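Long-range contact in aminotransferase AspB (Helicobacter pylori 26695, PDB 3EZS), which probably works as a pyridoxal 5'-phosphate-dependent aminotransferase of the class I and II family, moving amino groups between amino acids and keto acids: residues Y308-Y313 with A353-T358. Numbering follows the deposited sequence.
Sequences YSFYVY and ALVYDT
Phe310 meets the segment 353-358 twice, through its carbonyl oxygen and through its ring. Just before it, Ser309 shapes the turn that leads into strand 311-315: its OG donates to Tyr308 O and accepts from Tyr311 N at 3.1 Å, an ST turn. Phe310 O then accepts the amide of Leu354, N to O 2.9 Å, in a nearly straight bond (164°). Phe310 CG lies between the backbone N and the carbonyl carbon (chi1 52°), on a CB that already points at the other segment, and the ring takes Val355 CG1 over one face: the methyl stands 3.8 Å from the ring centroid, a CH-pi contact shifted toward the CE1 rim. Tyr289 of helix 280-299 also meets this ring. Tyr311 pairs with Ala353 as an antiparallel, non-hydrogen-bonded pair, their side chains on the same face of the sheet. Tyr311 CD1 comes within 4.0 Å of Ala353 CA and Tyr311 CE1 within 4.1 Å of Ala353 CB; Tyr311 OH hydrogen-bonds Tyr196 OH. Val312 CG2 touches Leu354 CD1 at 3.8 Å, and Leu354 also packs on Ala296 of helix 280-299 and on Leu361 and Leu365 of helix 358-372. Leu354 is the centre of an inverse gamma turn, closed by a weak bond from Val355 N to Ala353 O, where the chain leaves strand 349-353. The contact thus joins the edge strand of the small three-stranded antiparallel sheet to the exit of its central strand, in what is probably the small domain of a fold type I aminotransferase. Its one cross-segment hydrogen bond pairs two buried backbone polar groups and helps fix the register, whereas the apolar contacts around it carry little direction of their own.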
loop_
_atom_site.group_PDB
_atom_site.type_symbol
_atom_site.label_atom_id
_atom_site.label_comp_id
_atom_site.label_asym_id
_atom_site.label_seq_id
_atom_site.Cartn_x
_atom_site.Cartn_y
_atom_site.Cartn_z
ATOM N N TYR A 308 -22.747 19.761 -4.907
ATOM C CA TYR A 308 -21.799 18.675 -5.087
ATOM C C TYR A 308 -20.985 18.584 -3.787
ATOM O O TYR A 308 -20.823 19.587 -3.065
ATOM C CB TYR A 308 -20.843 18.928 -6.291
ATOM C CG TYR A 308 -21.525 19.298 -7.584
ATOM C CD1 TYR A 308 -21.916 18.318 -8.494
ATOM C CD2 TYR A 308 -21.776 20.636 -7.910
ATOM C CE1 TYR A 308 -22.573 18.654 -9.688
ATOM C CE2 TYR A 308 -22.416 20.993 -9.125
ATOM C CZ TYR A 308 -22.811 19.992 -10.001
ATOM O OH TYR A 308 -23.448 20.309 -11.184
ATOM N N SER A 309 -20.447 17.387 -3.538
ATOM C CA SER A 309 -19.678 17.040 -2.335
ATOM C C SER A 309 -20.673 17.038 -1.174
ATOM O O SER A 309 -21.853 17.233 -1.392
ATOM C CB SER A 309 -18.500 18.005 -2.062
ATOM O OG SER A 309 -18.867 19.126 -1.241
ATOM N N PHE A 310 -20.199 16.776 0.036
ATOM C CA PHE A 310 -21.045 16.874 1.216
ATOM C C PHE A 310 -20.540 17.961 2.197
ATOM O O PHE A 310 -20.841 17.927 3.404
ATOM C CB PHE A 310 -21.256 15.504 1.891
ATOM C CG PHE A 310 -19.995 14.721 2.210
ATOM C CD1 PHE A 310 -18.959 15.262 2.945
ATOM C CD2 PHE A 310 -19.920 13.375 1.873
ATOM C CE1 PHE A 310 -17.843 14.508 3.269
ATOM C CE2 PHE A 310 -18.805 12.619 2.204
ATOM C CZ PHE A 310 -17.771 13.193 2.902
ATOM N N TYR A 311 -19.799 18.943 1.668
ATOM C CA TYR A 311 -19.267 20.035 2.476
ATOM C C TYR A 311 -20.047 21.344 2.351
ATOM O O TYR A 311 -20.789 21.557 1.381
ATOM C CB TYR A 311 -17.802 20.331 2.125
ATOM C CG TYR A 311 -16.896 19.137 2.267
ATOM C CD1 TYR A 311 -16.609 18.607 3.518
ATOM C CD2 TYR A 311 -16.347 18.520 1.150
ATOM C CE1 TYR A 311 -15.797 17.487 3.648
ATOM C CE2 TYR A 311 -15.533 17.406 1.274
ATOM C CZ TYR A 311 -15.278 16.886 2.528
ATOM O OH TYR A 311 -14.473 15.769 2.659
ATOM N N VAL A 312 -19.876 22.185 3.371
ATOM C CA VAL A 312 -20.331 23.567 3.375
ATOM C C VAL A 312 -19.073 24.367 3.711
ATOM O O VAL A 312 -18.437 24.101 4.733
ATOM C CB VAL A 312 -21.403 23.854 4.421
ATOM C CG1 VAL A 312 -21.788 25.344 4.397
ATOM C CG2 VAL A 312 -22.635 22.946 4.199
ATOM N N TYR A 313 -18.691 25.294 2.825
ATOM C CA TYR A 313 -17.526 26.175 3.004
ATOM C C TYR A 313 -18.147 27.472 3.522
ATOM O O TYR A 313 -18.533 28.345 2.741
ATOM C CB TYR A 313 -16.803 26.334 1.650
ATOM C CG TYR A 313 -15.409 26.909 1.711
ATOM C CD1 TYR A 313 -14.375 26.235 2.371
ATOM C CD2 TYR A 313 -15.103 28.096 1.073
ATOM C CE1 TYR A 313 -13.084 26.761 2.415
ATOM C CE2 TYR A 313 -13.812 28.625 1.108
ATOM C CZ TYR A 313 -12.810 27.958 1.775
ATOM O OH TYR A 313 -11.534 28.510 1.792
ATOM N N ALA A 353 -18.765 19.146 7.469
ATOM C CA ALA A 353 -18.862 17.863 6.785
ATOM C C ALA A 353 -20.223 17.265 7.128
ATOM O O ALA A 353 -20.423 16.789 8.239
ATOM C CB ALA A 353 -17.702 16.924 7.218
ATOM N N LEU A 354 -21.156 17.296 6.170
ATOM C CA LEU A 354 -22.530 16.848 6.424
ATOM C C LEU A 354 -22.642 15.328 6.234
ATOM O O LEU A 354 -23.297 14.831 5.317
ATOM C CB LEU A 354 -23.515 17.620 5.542
ATOM C CG LEU A 354 -23.400 19.151 5.597
ATOM C CD1 LEU A 354 -24.564 19.742 4.852
ATOM C CD2 LEU A 354 -23.327 19.733 7.028
ATOM N N VAL A 355 -22.018 14.613 7.166
ATOM C CA VAL A 355 -21.875 13.162 7.090
ATOM C C VAL A 355 -22.844 12.388 7.991
ATOM O O VAL A 355 -22.632 11.203 8.257
ATOM C CB VAL A 355 -20.387 12.763 7.339
ATOM C CG1 VAL A 355 -19.494 13.380 6.257
ATOM C CG2 VAL A 355 -19.915 13.194 8.726
ATOM N N TYR A 356 -23.921 13.044 8.423
ATOM C CA TYR A 356 -24.929 12.400 9.268
ATOM C C TYR A 356 -26.262 12.303 8.531
ATOM O O TYR A 356 -26.476 12.989 7.537
ATOM C CB TYR A 356 -25.136 13.180 10.560
ATOM C CG TYR A 356 -23.915 13.224 11.413
ATOM C CD1 TYR A 356 -22.974 14.219 11.236
ATOM C CD2 TYR A 356 -23.694 12.280 12.405
ATOM C CE1 TYR A 356 -21.857 14.281 12.003
ATOM C CE2 TYR A 356 -22.557 12.321 13.178
ATOM C CZ TYR A 356 -21.636 13.334 12.972
ATOM O OH TYR A 356 -20.483 13.416 13.724
ATOM N N ASP A 357 -27.156 11.452 9.026
ATOM C CA ASP A 357 -28.490 11.358 8.456
ATOM C C ASP A 357 -29.163 12.736 8.622
ATOM O O ASP A 357 -29.024 13.394 9.663
ATOM C CB ASP A 357 -29.321 10.264 9.133
ATOM C CG ASP A 357 -30.543 9.879 8.326
ATOM O OD1 ASP A 357 -30.573 10.098 7.080
ATOM O OD2 ASP A 357 -31.474 9.330 8.943
ATOM N N THR A 358 -29.904 13.151 7.595
ATOM C CA THR A 358 -30.471 14.501 7.532
ATOM C C THR A 358 -31.191 15.032 8.795
ATOM O O THR A 358 -30.944 16.158 9.207
ATOM C CB THR A 358 -31.353 14.635 6.300
ATOM O OG1 THR A 358 -30.652 14.100 5.156
ATOM C CG2 THR A 358 -31.733 16.111 6.076
#